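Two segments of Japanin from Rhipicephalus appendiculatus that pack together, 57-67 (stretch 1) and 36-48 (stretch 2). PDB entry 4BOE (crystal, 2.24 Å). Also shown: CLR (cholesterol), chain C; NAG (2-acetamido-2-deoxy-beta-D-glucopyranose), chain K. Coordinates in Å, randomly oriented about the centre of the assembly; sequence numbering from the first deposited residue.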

# COMPACT_ATOMS: atom_id res chain seq x y z
N VAL A 57 9.55 14.21 11.48
CA VAL A 57 9.55 14.43 10.04
C VAL A 57 8.87 13.30 9.29
O VAL A 57 9.26 12.14 9.44
CB VAL A 57 11.00 14.67 9.55
CG1 VAL A 57 11.09 14.75 8.03
CG2 VAL A 57 11.59 15.92 10.21
N THR A 58 7.96 13.64 8.40
CA THR A 58 7.31 12.66 7.53
C THR A 58 7.87 12.84 6.10
O THR A 58 7.99 13.96 5.62
CB THR A 58 5.75 12.79 7.57
OG1 THR A 58 5.34 13.86 6.75
CG2 THR A 58 5.22 13.02 8.93
N GLN A 59 8.18 11.74 5.44
CA GLN A 59 8.63 11.72 4.05
C GLN A 59 7.36 11.62 3.21
O GLN A 59 6.43 10.90 3.62
CB GLN A 59 9.51 10.49 3.77
CG GLN A 59 10.67 10.32 4.72
CD GLN A 59 11.63 11.47 4.76
OE1 GLN A 59 12.15 11.85 5.82
NE2 GLN A 59 12.05 11.90 3.62
N ALA A 60 7.32 12.28 2.06
CA ALA A 60 6.13 12.26 1.22
C ALA A 60 6.45 12.21 -0.26
O ALA A 60 7.30 12.94 -0.75
CB ALA A 60 5.22 13.44 1.52
N GLY A 61 5.73 11.36 -0.96
CA GLY A 61 5.84 11.18 -2.38
C GLY A 61 4.44 11.23 -2.93
O GLY A 61 3.48 11.41 -2.18
N ALA A 62 4.32 11.07 -4.22
CA ALA A 62 3.04 11.10 -4.89
C ALA A 62 3.03 10.21 -6.09
O ALA A 62 4.08 9.91 -6.68
CB ALA A 62 2.65 12.50 -5.27
N PHE A 63 1.83 9.72 -6.38
CA PHE A 63 1.60 8.83 -7.50
C PHE A 63 0.15 8.92 -7.94
O PHE A 63 -0.71 9.43 -7.23
CB PHE A 63 2.01 7.38 -7.14
CG PHE A 63 1.23 6.72 -6.03
CD1 PHE A 63 1.56 6.94 -4.70
CD2 PHE A 63 0.16 5.89 -6.31
CE1 PHE A 63 0.82 6.37 -3.67
CE2 PHE A 63 -0.60 5.33 -5.28
CZ PHE A 63 -0.23 5.54 -3.96
N GLN A 64 -0.12 8.45 -9.12
CA GLN A 64 -1.47 8.40 -9.62
C GLN A 64 -1.84 6.93 -9.90
O GLN A 64 -0.98 6.13 -10.25
CB GLN A 64 -1.61 9.23 -10.90
CG GLN A 64 -1.38 10.70 -10.67
CD GLN A 64 -1.72 11.45 -11.93
OE1 GLN A 64 -2.80 12.00 -12.08
NE2 GLN A 64 -0.88 11.31 -12.90
N VAL A 65 -3.13 6.60 -9.75
CA VAL A 65 -3.65 5.26 -10.01
C VAL A 65 -4.91 5.30 -10.85
O VAL A 65 -5.75 6.19 -10.71
CB VAL A 65 -3.86 4.41 -8.71
CG1 VAL A 65 -2.56 4.23 -7.97
CG2 VAL A 65 -4.88 5.04 -7.78
N LYS A 66 -5.06 4.29 -11.67
CA LYS A 66 -6.22 4.10 -12.53
C LYS A 66 -6.71 2.66 -12.37
O LYS A 66 -5.92 1.74 -12.47
CB LYS A 66 -5.84 4.33 -14.01
CG LYS A 66 -7.03 4.39 -14.96
CD LYS A 66 -6.64 4.49 -16.41
CE LYS A 66 -6.01 3.22 -16.95
NZ LYS A 66 -5.99 3.19 -18.44
N TRP A 67 -8.03 2.48 -12.20
CA TRP A 67 -8.65 1.15 -12.20
C TRP A 67 -9.92 1.14 -13.05
O TRP A 67 -10.90 1.79 -12.70
CB TRP A 67 -8.95 0.67 -10.79
CG TRP A 67 -9.58 -0.69 -10.75
CD1 TRP A 67 -9.02 -1.87 -11.18
CD2 TRP A 67 -10.89 -1.02 -10.27
NE1 TRP A 67 -9.89 -2.91 -10.96
CE2 TRP A 67 -11.03 -2.42 -10.37
CE3 TRP A 67 -12.00 -0.25 -9.87
CZ2 TRP A 67 -12.20 -3.07 -10.00
CZ3 TRP A 67 -13.17 -0.90 -9.54
CH2 TRP A 67 -13.26 -2.29 -9.60
C1 CLR C . 7.73 0.30 1.58
C2 CLR C . 8.81 -0.18 2.55
C3 CLR C . 8.53 -1.58 3.04
C4 CLR C . 8.39 -2.54 1.88
C5 CLR C . 7.41 -2.06 0.83
C6 CLR C . 6.47 -2.88 0.37
C7 CLR C . 5.44 -2.52 -0.65
C8 CLR C . 5.80 -1.26 -1.42
C9 CLR C . 6.29 -0.17 -0.43
C10 CLR C . 7.57 -0.61 0.35
C11 CLR C . 6.45 1.20 -1.12
C12 CLR C . 5.22 1.63 -1.92
C13 CLR C . 4.79 0.58 -2.96
C14 CLR C . 4.58 -0.74 -2.19
C15 CLR C . 3.90 -1.65 -3.21
C16 CLR C . 2.94 -0.70 -3.93
C17 CLR C . 3.37 0.74 -3.55
C18 CLR C . 5.85 0.46 -4.07
C19 CLR C . 8.85 -0.53 -0.51
C20 CLR C . 3.12 1.75 -4.68
C21 CLR C . 3.52 3.18 -4.31
C22 CLR C . 1.66 1.70 -5.16
C23 CLR C . 0.57 1.73 -4.06
C24 CLR C . -0.81 1.70 -4.64
C25 CLR C . -2.02 1.50 -3.75
C26 CLR C . -1.87 1.26 -2.27
C27 CLR C . -3.25 2.29 -4.10
O1 CLR C . 9.63 -2.02 3.85
C1 NAG K . -3.97 17.13 -7.54
C2 NAG K . -3.97 18.61 -7.92
C3 NAG K . -2.74 18.87 -8.79
C4 NAG K . -1.48 18.55 -7.99
C5 NAG K . -1.56 17.14 -7.40
C6 NAG K . -0.45 16.84 -6.42
C7 NAG K . -5.80 18.47 -9.60
C8 NAG K . -7.25 18.81 -9.79
N2 NAG K . -5.19 19.08 -8.57
O3 NAG K . -2.71 20.23 -9.20
O4 NAG K . -0.33 18.66 -8.81
O5 NAG K . -2.81 16.95 -6.71
O6 NAG K . -0.29 17.86 -5.45
O7 NAG K . -5.22 17.67 -10.34
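Stretch 2, residues 36-48: QTGDWVTRSLIYV

Stretch 2 lies beside stretch 1 as its antiparallel neighbour in a β-sheet: Trp40 to Val48 forms an extended strand whose direction makes 152° with that of strand 59-66, the axes approaching to 4.2 Å. Before it, Thr37 to Trp40 forms a type II' turn, with Gly38 at phi 67°, a value glycine adopts easily.

The pairing starts at Gln59, opposite Tyr47. Gln59 N donates to Tyr47 O (2.8 Å) and Tyr47 N to Gln59 O (3.1 Å), while Gln59 CB lies over the face of the Tyr47 ring, 3.5 Å from its centroid, so the aliphatic root of a polar side chain covers an aromatic surface. Ala60 follows on the other face, its small CB 3.7 Å from Ile46 CD1. Gly61 pairs with Leu45 through Gly61 N to Leu45 O (2.8 Å) and Leu45 N to Gly61 O (2.9 Å). At Ala62 and Ser44, two small residues, the CA atoms come within 4.2 Å.

Phe63 again bonds through its backbone, Arg43 N to Phe63 O at 2.9 Å and Phe63 N to Arg43 O at 3.0 Å. Its ring has Arg43 CB over one face and cholesterol C21 over the opposite one; Leu45 CB meets the edge, 3.9 Å from Phe63 CE1. A flat apolar ring thus serves both strand and sterol.

Gln64 faces Thr42 on the other side of the sheet. A water donates to Gln64 OE1 (2.8 Å from the water O) and accepts from Thr42 OG1 and Thr37 OG1, tying the amide to the turn. Val65 and Val41 exchange backbone bonds, Val65 N to Val41 O at 2.8 Å and Val41 N to Val65 O at 2.9 Å, and these branched residues suit extended backbone. Finally, Lys66 CB sits over the Trp40 six-membered ring, 3.6 Å from its centroid, while the end of the lysine leads away.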

# COMPACT_ATOMS: atom_id res chain seq x y z
N GLN A 36 -8.76 13.71 -7.90
CA GLN A 36 -9.02 12.94 -9.09
C GLN A 36 -9.17 13.85 -10.30
O GLN A 36 -9.85 14.86 -10.20
CB GLN A 36 -10.30 12.11 -8.93
CG GLN A 36 -10.54 11.20 -10.14
CD GLN A 36 -11.68 10.24 -9.94
OE1 GLN A 36 -12.36 10.24 -8.89
NE2 GLN A 36 -11.92 9.41 -10.96
N THR A 37 -8.59 13.46 -11.43
CA THR A 37 -8.73 14.14 -12.72
C THR A 37 -8.98 13.07 -13.75
O THR A 37 -8.09 12.26 -14.02
CB THR A 37 -7.50 15.00 -13.10
OG1 THR A 37 -6.30 14.25 -12.93
CG2 THR A 37 -7.42 16.27 -12.28
N GLY A 38 -10.20 13.02 -14.28
CA GLY A 38 -10.59 12.03 -15.28
C GLY A 38 -10.60 10.65 -14.65
O GLY A 38 -11.23 10.46 -13.60
N ASP A 39 -9.86 9.71 -15.26
CA ASP A 39 -9.76 8.33 -14.74
C ASP A 39 -8.62 8.14 -13.74
O ASP A 39 -8.51 7.05 -13.18
CB ASP A 39 -9.60 7.35 -15.92
CG ASP A 39 -10.79 7.36 -16.88
OD1 ASP A 39 -11.95 7.59 -16.40
OD2 ASP A 39 -10.58 7.10 -18.09
N TRP A 40 -7.79 9.17 -13.48
CA TRP A 40 -6.65 9.05 -12.59
C TRP A 40 -6.88 9.65 -11.24
O TRP A 40 -7.25 10.81 -11.13
CB TRP A 40 -5.42 9.68 -13.23
CG TRP A 40 -4.97 8.94 -14.45
CD1 TRP A 40 -5.45 9.10 -15.72
CD2 TRP A 40 -4.10 7.81 -14.49
NE1 TRP A 40 -4.90 8.14 -16.55
CE2 TRP A 40 -4.02 7.38 -15.83
CE3 TRP A 40 -3.37 7.11 -13.51
CZ2 TRP A 40 -3.24 6.29 -16.23
CZ3 TRP A 40 -2.58 6.04 -13.90
CH2 TRP A 40 -2.54 5.62 -15.24
N VAL A 41 -6.60 8.87 -10.19
CA VAL A 41 -6.68 9.34 -8.81
C VAL A 41 -5.26 9.67 -8.38
O VAL A 41 -4.36 8.86 -8.58
CB VAL A 41 -7.35 8.29 -7.89
CG1 VAL A 41 -7.17 8.64 -6.41
CG2 VAL A 41 -8.84 8.18 -8.22
N THR A 42 -5.06 10.81 -7.72
CA THR A 42 -3.75 11.18 -7.21
C THR A 42 -3.76 10.87 -5.75
O THR A 42 -4.69 11.25 -5.04
CB THR A 42 -3.36 12.65 -7.51
OG1 THR A 42 -3.50 12.87 -8.90
CG2 THR A 42 -1.92 12.97 -7.15
N ARG A 43 -2.74 10.16 -5.31
CA ARG A 43 -2.58 9.83 -3.91
C ARG A 43 -1.15 10.21 -3.48
O ARG A 43 -0.24 10.27 -4.31
CB ARG A 43 -2.78 8.33 -3.65
CG ARG A 43 -4.02 7.66 -4.26
CD ARG A 43 -4.10 6.19 -3.76
NE ARG A 43 -4.38 6.18 -2.33
CZ ARG A 43 -5.58 6.21 -1.77
NH1 ARG A 43 -6.68 6.10 -2.50
NH2 ARG A 43 -5.69 6.27 -0.44
N SER A 44 -0.96 10.39 -2.21
CA SER A 44 0.37 10.58 -1.64
C SER A 44 0.88 9.25 -1.09
O SER A 44 0.09 8.37 -0.79
CB SER A 44 0.34 11.59 -0.51
OG SER A 44 -0.45 11.10 0.57
N LEU A 45 2.20 9.10 -1.01
CA LEU A 45 2.86 7.99 -0.36
C LEU A 45 3.57 8.63 0.82
O LEU A 45 4.41 9.49 0.61
CB LEU A 45 3.83 7.28 -1.30
CG LEU A 45 4.55 6.07 -0.69
CD1 LEU A 45 3.58 4.95 -0.34
CD2 LEU A 45 5.56 5.59 -1.64
N ILE A 46 3.16 8.31 2.03
CA ILE A 46 3.66 8.87 3.27
C ILE A 46 4.41 7.78 4.04
O ILE A 46 3.97 6.65 4.12
CB ILE A 46 2.48 9.42 4.12
CG1 ILE A 46 1.59 10.41 3.35
CG2 ILE A 46 2.95 10.05 5.43
CD1 ILE A 46 2.30 11.63 2.83
N TYR A 47 5.54 8.15 4.64
CA TYR A 47 6.33 7.22 5.46
C TYR A 47 7.30 7.98 6.31
O TYR A 47 7.46 9.18 6.15
CB TYR A 47 7.06 6.18 4.59
CG TYR A 47 8.01 6.76 3.57
CD1 TYR A 47 7.55 7.25 2.36
CD2 TYR A 47 9.38 6.79 3.81
CE1 TYR A 47 8.42 7.80 1.42
CE2 TYR A 47 10.26 7.32 2.88
CZ TYR A 47 9.78 7.80 1.67
OH TYR A 47 10.64 8.35 0.75
N VAL A 48 7.92 7.29 7.24
CA VAL A 48 9.00 7.86 8.03
C VAL A 48 10.30 7.12 7.66
O VAL A 48 10.30 5.92 7.44
CB VAL A 48 8.75 7.91 9.58
CG1 VAL A 48 7.49 8.70 9.89
CG2 VAL A 48 8.68 6.53 10.20
O HOH W 1 -5.23 12.63 -10.95
O HOH W 2 -9.76 4.90 -12.12